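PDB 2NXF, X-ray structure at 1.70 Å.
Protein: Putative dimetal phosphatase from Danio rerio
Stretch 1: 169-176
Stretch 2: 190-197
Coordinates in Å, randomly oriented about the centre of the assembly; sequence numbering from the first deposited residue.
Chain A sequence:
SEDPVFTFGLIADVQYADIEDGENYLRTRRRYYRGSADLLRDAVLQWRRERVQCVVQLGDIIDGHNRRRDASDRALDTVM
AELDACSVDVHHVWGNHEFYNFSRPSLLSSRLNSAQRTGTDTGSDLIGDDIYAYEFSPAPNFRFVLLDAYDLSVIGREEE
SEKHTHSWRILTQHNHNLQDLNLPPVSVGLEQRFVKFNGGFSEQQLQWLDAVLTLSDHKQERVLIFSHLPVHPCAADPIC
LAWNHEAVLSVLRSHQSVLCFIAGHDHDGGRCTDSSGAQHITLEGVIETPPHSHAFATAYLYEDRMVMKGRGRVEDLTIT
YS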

ATOM      1  N   ARG A 169      -6.721 -17.338  14.222  1.00 23.93           N
ATOM      2  CA  ARG A 169      -8.097 -17.821  14.403  1.00 24.81           C
ATOM      3  C   ARG A 169      -9.037 -17.310  13.293  1.00 25.45           C
ATOM      4  O   ARG A 169      -9.854 -18.077  12.772  1.00 25.78           O
ATOM      5  CB  ARG A 169      -8.600 -17.422  15.784  1.00 24.57           C
ATOM      6  CG  ARG A 169      -7.938 -18.244  16.865  1.00 24.82           C
ATOM      7  CD  ARG A 169      -8.291 -17.797  18.270  1.00 26.15           C
ATOM      8  NE  ARG A 169      -7.649 -18.684  19.236  1.00 29.43           N
ATOM      9  CZ  ARG A 169      -7.616 -18.487  20.552  1.00 31.18           C
ATOM     10  NH1 ARG A 169      -8.201 -17.423  21.087  1.00 32.41           N
ATOM     11  NH2 ARG A 169      -6.996 -19.364  21.341  1.00 32.90           N
ATOM     12  N   ILE A 170      -8.927 -16.023  12.958  1.00 25.50           N
ATOM     13  CA  ILE A 170      -9.725 -15.423  11.877  1.00 26.64           C
ATOM     14  C   ILE A 170      -9.399 -16.114  10.546  1.00 25.87           C
ATOM     15  O   ILE A 170     -10.297 -16.578   9.844  1.00 25.65           O
ATOM     16  CB  ILE A 170      -9.464 -13.899  11.724  1.00 26.93           C
ATOM     17  CG1 ILE A 170      -9.915 -13.115  12.969  1.00 28.21           C
ATOM     18  CG2 ILE A 170     -10.095 -13.347  10.402  1.00 28.89           C
ATOM     19  CD1 ILE A 170      -9.363 -11.647  12.977  1.00 28.58           C
ATOM     20  N   LEU A 171      -8.113 -16.203  10.227  1.00 24.46           N
ATOM     21  CA  LEU A 171      -7.679 -16.806   8.965  1.00 24.52           C
ATOM     22  C   LEU A 171      -8.133 -18.265   8.834  1.00 25.33           C
ATOM     23  O   LEU A 171      -8.670 -18.663   7.791  1.00 26.03           O
ATOM     24  CB  LEU A 171      -6.160 -16.739   8.828  1.00 24.97           C
ATOM     25  CG  LEU A 171      -5.505 -17.409   7.604  1.00 23.31           C
ATOM     26  CD1 LEU A 171      -6.130 -16.884   6.303  1.00 26.26           C
ATOM     27  CD2 LEU A 171      -3.990 -17.143   7.650  1.00 24.69           C
ATOM     28  N   THR A 172      -7.910 -19.062   9.876  1.00 24.05           N
ATOM     29  CA  THR A 172      -8.210 -20.498   9.787  1.00 24.55           C
ATOM     30  C   THR A 172      -9.703 -20.807   9.965  1.00 24.55           C
ATOM     31  O   THR A 172     -10.166 -21.896   9.606  1.00 24.36           O
ATOM     32  CB  THR A 172      -7.326 -21.352  10.723  1.00 25.07           C
ATOM     33  OG1 THR A 172      -7.540 -20.963  12.093  1.00 24.67           O
ATOM     34  CG2 THR A 172      -5.839 -21.197  10.343  1.00 24.39           C
ATOM     35  N   GLN A 173     -10.466 -19.854  10.500  1.00 24.27           N
ATOM     36  CA  GLN A 173     -11.929 -19.987  10.490  1.00 25.14           C
ATOM     37  C   GLN A 173     -12.477 -19.934   9.058  1.00 24.46           C
ATOM     38  O   GLN A 173     -13.483 -20.575   8.743  1.00 24.24           O
ATOM     39  CB  GLN A 173     -12.595 -18.912  11.356  1.00 25.46           C
ATOM     40  CG  GLN A 173     -14.107 -19.093  11.571  1.00 30.87           C
ATOM     41  CD  GLN A 173     -14.493 -20.474  12.086  1.00 36.17           C
ATOM     42  OE1 GLN A 173     -13.783 -21.081  12.901  1.00 38.88           O
ATOM     43  NE2 GLN A 173     -15.633 -20.982  11.614  1.00 38.64           N
ATOM     44  N   HIS A 174     -11.799 -19.182   8.196  1.00 24.33           N
ATOM     45  CA  HIS A 174     -12.237 -19.015   6.819  1.00 24.84           C
ATOM     46  C   HIS A 174     -11.492 -19.902   5.829  1.00 25.15           C
ATOM     47  O   HIS A 174     -12.022 -20.224   4.755  1.00 25.45           O
ATOM     48  CB  HIS A 174     -12.077 -17.551   6.410  1.00 25.19           C
ATOM     49  CG  HIS A 174     -13.029 -16.624   7.104  1.00 26.40           C
ATOM     50  ND1 HIS A 174     -14.306 -16.386   6.639  1.00 27.13           N
ATOM     51  CD2 HIS A 174     -12.895 -15.886   8.231  1.00 28.15           C
ATOM     52  CE1 HIS A 174     -14.917 -15.540   7.450  1.00 28.86           C
ATOM     53  NE2 HIS A 174     -14.081 -15.216   8.422  1.00 29.19           N
ATOM     54  N   ASN A 175     -10.274 -20.302   6.191  1.00 24.91           N
ATOM     55  CA  ASN A 175      -9.408 -21.060   5.297  1.00 25.06           C
ATOM     56  C   ASN A 175      -8.879 -22.320   5.967  1.00 25.22           C
ATOM     57  O   ASN A 175      -8.086 -22.254   6.904  1.00 25.52           O
ATOM     58  CB  ASN A 175      -8.252 -20.167   4.818  1.00 24.24           C
ATOM     59  CG  ASN A 175      -7.435 -20.798   3.697  1.00 24.07           C
ATOM     60  OD1 ASN A 175      -7.517 -22.010   3.447  1.00 24.67           O
ATOM     61  ND2 ASN A 175      -6.633 -19.977   3.026  1.00 23.37           N
ATOM     62  N   HIS A 176      -9.311 -23.467   5.460  1.00 25.72           N
ATOM     63  CA  HIS A 176      -8.985 -24.748   6.071  1.00 26.85           C
ATOM     64  C   HIS A 176      -7.742 -25.414   5.440  1.00 26.77           C
ATOM     65  O   HIS A 176      -7.363 -26.543   5.809  1.00 26.94           O
ATOM     66  CB  HIS A 176     -10.224 -25.643   6.012  1.00 27.67           C
ATOM     67  CG  HIS A 176     -11.371 -25.146   6.850  1.00 29.83           C
ATOM     68  ND1 HIS A 176     -12.464 -25.933   7.153  1.00 33.75           N
ATOM     69  CD2 HIS A 176     -11.584 -23.958   7.471  1.00 32.63           C
ATOM     70  CE1 HIS A 176     -13.305 -25.244   7.906  1.00 34.13           C
ATOM     71  NE2 HIS A 176     -12.795 -24.045   8.115  1.00 33.21           N
TER
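Stretch 2, residues 190-197: LEQRFVKF

Stretch 2 lies across the C-terminal end of the helix that begins earlier in the chain and runs through residue 174, and its contacts fall on Ile 170, Leu 171, His 174 and Asn 175. The i to i+3/i+4 spacing of the first three is that of one helical face. Leu 171 and Phe 194 are the closest pair by CA atoms, 5.8 Å apart, and the two stretches together bury 360 Å². The second stretch opens as a 3-10 segment, residues 190-193, and continues without regular structure; its CA trace from Leu 190 to Phe 197 runs obliquely and broadly against the course of the helix from Arg 169 to His 174.

Leu 190 makes no contact with stretch 1 but helps to hold the turn. Its O accepts a bond from Arg 193 N at 3.2 Å, the i to i+3 pattern expected of 3-10 geometry, and a second from Arg 193 NH1 at 2.9 Å.

Glu 191 is the first residue to reach the helix. Its CA-to-CB bond points sideways, yet with chi1 and chi2 both m the chain brings its carboxylate to the imidazole edge of His 174, where His 174 ND1 donates to Glu 191 OE1 at 2.9 Å with an N-H...O angle of 153°. The acceptor lies near the ring plane, as an in-plane nitrogen donor requires. Water 1 reinforces the link by donating to Glu 191 OE1 at 2.5 Å and to the main-chain His 174 O at 2.7 Å, thereby tying the same carboxylate oxygen to the end of the helix.

Gln 192 and Arg 193 make no contact with stretch 1. The turn nevertheless carries on into the next residue, Phe 194 N donating to Glu 191 O at 3.2 Å.

Phe 194 is the centre of the interface, with 108 Å² covered by stretch 1. Its CA-to-CB bond points toward stretch 1 and that of His 174 toward stretch 2, and the two rings stack face to face: their centroids are 3.6 Å apart and their planes differ by 5°. The His 174 methylene also sits over the phenyl face, with His 174 CB 3.3 Å from Phe 194 CG and 3.8 Å from the ring centroid, 30° off the ring normal. Farther along the phenyl ring, Ile 170 CG2 packs 4.1 Å from Phe 194 CE1. The main chain contributes as well: Asn 175, the first residue to leave helical phi/psi, donates from ND2 to Phe 194 O at 2.9 Å with an angle of 142°, and Leu 171 CD1 lies 3.5 Å from that same Phe 194 O.

Val 195, at phi/psi -133/158, is extended and directs its CA-to-CB bond away. Its backbone remains close, Val 195 N lying 3.7 Å from Leu 171 CD1.

At Lys 196 the contact runs out. Leu 171 CD2 touches Lys 196 CA at 4.0 Å, while the all-t lysine side chain leads away from the helix. Phe 197, whose side chain comes no nearer than 8.0 Å, is beyond reach.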

ATOM      1  N   LEU A 190     -15.812 -13.274  -2.675  1.00 24.37           N
ATOM      2  CA  LEU A 190     -14.978 -12.475  -1.765  1.00 24.62           C
ATOM      3  C   LEU A 190     -14.221 -13.275  -0.701  1.00 24.41           C
ATOM      4  O   LEU A 190     -13.262 -12.760  -0.116  1.00 23.57           O
ATOM      5  CB  LEU A 190     -15.793 -11.347  -1.104  1.00 24.97           C
ATOM      6  CG  LEU A 190     -16.555 -10.364  -2.004  1.00 26.55           C
ATOM      7  CD1 LEU A 190     -17.330  -9.366  -1.158  1.00 28.89           C
ATOM      8  CD2 LEU A 190     -15.621  -9.621  -2.957  1.00 28.38           C
ATOM      9  N   GLU A 191     -14.636 -14.520  -0.449  1.00 24.20           N
ATOM     10  CA  GLU A 191     -13.947 -15.351   0.564  1.00 24.75           C
ATOM     11  C   GLU A 191     -12.533 -15.740   0.145  1.00 24.07           C
ATOM     12  O   GLU A 191     -11.751 -16.209   0.973  1.00 23.46           O
ATOM     13  CB  GLU A 191     -14.742 -16.628   0.900  1.00 24.72           C
ATOM     14  CG  GLU A 191     -15.979 -16.406   1.772  1.00 29.21           C
ATOM     15  CD  GLU A 191     -15.654 -16.087   3.227  1.00 32.79           C
ATOM     16  OE1 GLU A 191     -14.990 -16.904   3.907  1.00 34.20           O
ATOM     17  OE2 GLU A 191     -16.089 -15.020   3.703  1.00 35.75           O
ATOM     18  N   GLN A 192     -12.207 -15.544  -1.139  1.00 23.53           N
ATOM     19  CA  GLN A 192     -10.832 -15.736  -1.623  1.00 23.52           C
ATOM     20  C   GLN A 192      -9.799 -14.934  -0.829  1.00 23.41           C
ATOM     21  O   GLN A 192      -8.630 -15.327  -0.751  1.00 23.91           O
ATOM     22  CB  GLN A 192     -10.717 -15.315  -3.084  1.00 23.44           C
ATOM     23  CG  GLN A 192     -11.496 -16.162  -4.065  1.00 24.82           C
ATOM     24  CD  GLN A 192     -11.266 -15.676  -5.485  1.00 26.55           C
ATOM     25  OE1 GLN A 192     -10.197 -15.905  -6.055  1.00 28.29           O
ATOM     26  NE2 GLN A 192     -12.250 -14.979  -6.049  1.00 26.12           N
ATOM     27  N   ARG A 193     -10.231 -13.818  -0.245  1.00 22.71           N
ATOM     28  CA  ARG A 193      -9.317 -12.894   0.444  1.00 23.23           C
ATOM     29  C   ARG A 193      -8.686 -13.477   1.703  1.00 23.20           C
ATOM     30  O   ARG A 193      -7.701 -12.936   2.212  1.00 22.93           O
ATOM     31  CB  ARG A 193     -10.025 -11.576   0.783  1.00 23.44           C
ATOM     32  CG  ARG A 193     -11.027 -11.665   1.933  1.00 23.79           C
ATOM     33  CD  ARG A 193     -11.819 -10.349   2.034  1.00 23.65           C
ATOM     34  NE  ARG A 193     -12.703 -10.297   3.196  1.00 25.25           N
ATOM     35  CZ  ARG A 193     -13.919 -10.843   3.262  1.00 25.18           C
ATOM     36  NH1 ARG A 193     -14.425 -11.546   2.238  1.00 24.13           N
ATOM     37  NH2 ARG A 193     -14.650 -10.704   4.371  1.00 27.16           N
ATOM     38  N   PHE A 194      -9.265 -14.566   2.227  1.00 23.19           N
ATOM     39  CA  PHE A 194      -8.763 -15.153   3.470  1.00 23.46           C
ATOM     40  C   PHE A 194      -7.589 -16.083   3.206  1.00 24.08           C
ATOM     41  O   PHE A 194      -7.712 -17.321   3.247  1.00 23.39           O
ATOM     42  CB  PHE A 194      -9.897 -15.839   4.249  1.00 23.51           C
ATOM     43  CG  PHE A 194     -10.855 -14.848   4.867  1.00 24.06           C
ATOM     44  CD1 PHE A 194     -10.461 -14.073   5.961  1.00 25.27           C
ATOM     45  CD2 PHE A 194     -12.126 -14.664   4.336  1.00 24.47           C
ATOM     46  CE1 PHE A 194     -11.333 -13.142   6.526  1.00 25.96           C
ATOM     47  CE2 PHE A 194     -13.008 -13.738   4.896  1.00 25.98           C
ATOM     48  CZ  PHE A 194     -12.611 -12.982   5.994  1.00 25.06           C
ATOM     49  N   VAL A 195      -6.453 -15.442   2.949  1.00 24.12           N
ATOM     50  CA  VAL A 195      -5.178 -16.083   2.665  1.00 24.80           C
ATOM     51  C   VAL A 195      -4.096 -15.412   3.506  1.00 24.88           C
ATOM     52  O   VAL A 195      -4.266 -14.267   3.940  1.00 25.26           O
ATOM     53  CB  VAL A 195      -4.783 -15.980   1.157  1.00 24.38           C
ATOM     54  CG1 VAL A 195      -5.681 -16.886   0.326  1.00 25.64           C
ATOM     55  CG2 VAL A 195      -4.848 -14.534   0.653  1.00 25.24           C
ATOM     56  N   LYS A 196      -3.003 -16.141   3.713  1.00 24.85           N
ATOM     57  CA  LYS A 196      -1.889 -15.761   4.579  1.00 25.11           C
ATOM     58  C   LYS A 196      -1.159 -14.506   4.084  1.00 25.16           C
ATOM     59  O   LYS A 196      -0.540 -13.778   4.879  1.00 24.75           O
ATOM     60  CB  LYS A 196      -0.924 -16.956   4.644  1.00 25.35           C
ATOM     61  CG  LYS A 196       0.217 -16.856   5.612  1.00 27.34           C
ATOM     62  CD  LYS A 196       1.043 -18.143   5.550  1.00 26.87           C
ATOM     63  CE  LYS A 196       2.425 -17.931   6.126  1.00 30.87           C
ATOM     64  NZ  LYS A 196       3.190 -19.218   6.238  1.00 32.46           N
ATOM     65  N   PHE A 197      -1.229 -14.242   2.774  1.00 24.19           N
ATOM     66  CA  PHE A 197      -0.548 -13.054   2.244  1.00 24.87           C
ATOM     67  C   PHE A 197      -1.366 -11.756   2.368  1.00 24.86           C
ATOM     68  O   PHE A 197      -0.917 -10.706   1.930  1.00 25.51           O
ATOM     69  CB  PHE A 197      -0.030 -13.282   0.820  1.00 24.62           C
ATOM     70  CG  PHE A 197      -1.085 -13.629  -0.203  1.00 25.78           C
ATOM     71  CD1 PHE A 197      -1.836 -12.616  -0.828  1.00 25.97           C
ATOM     72  CD2 PHE A 197      -1.261 -14.957  -0.622  1.00 27.36           C
ATOM     73  CE1 PHE A 197      -2.773 -12.918  -1.838  1.00 26.50           C
ATOM     74  CE2 PHE A 197      -2.200 -15.278  -1.643  1.00 28.70           C
ATOM     75  CZ  PHE A 197      -2.946 -14.268  -2.244  1.00 26.33           C
TER
HETATM   76  O   HOH W   1     -14.244 -19.261   3.520  1.00 41.30           O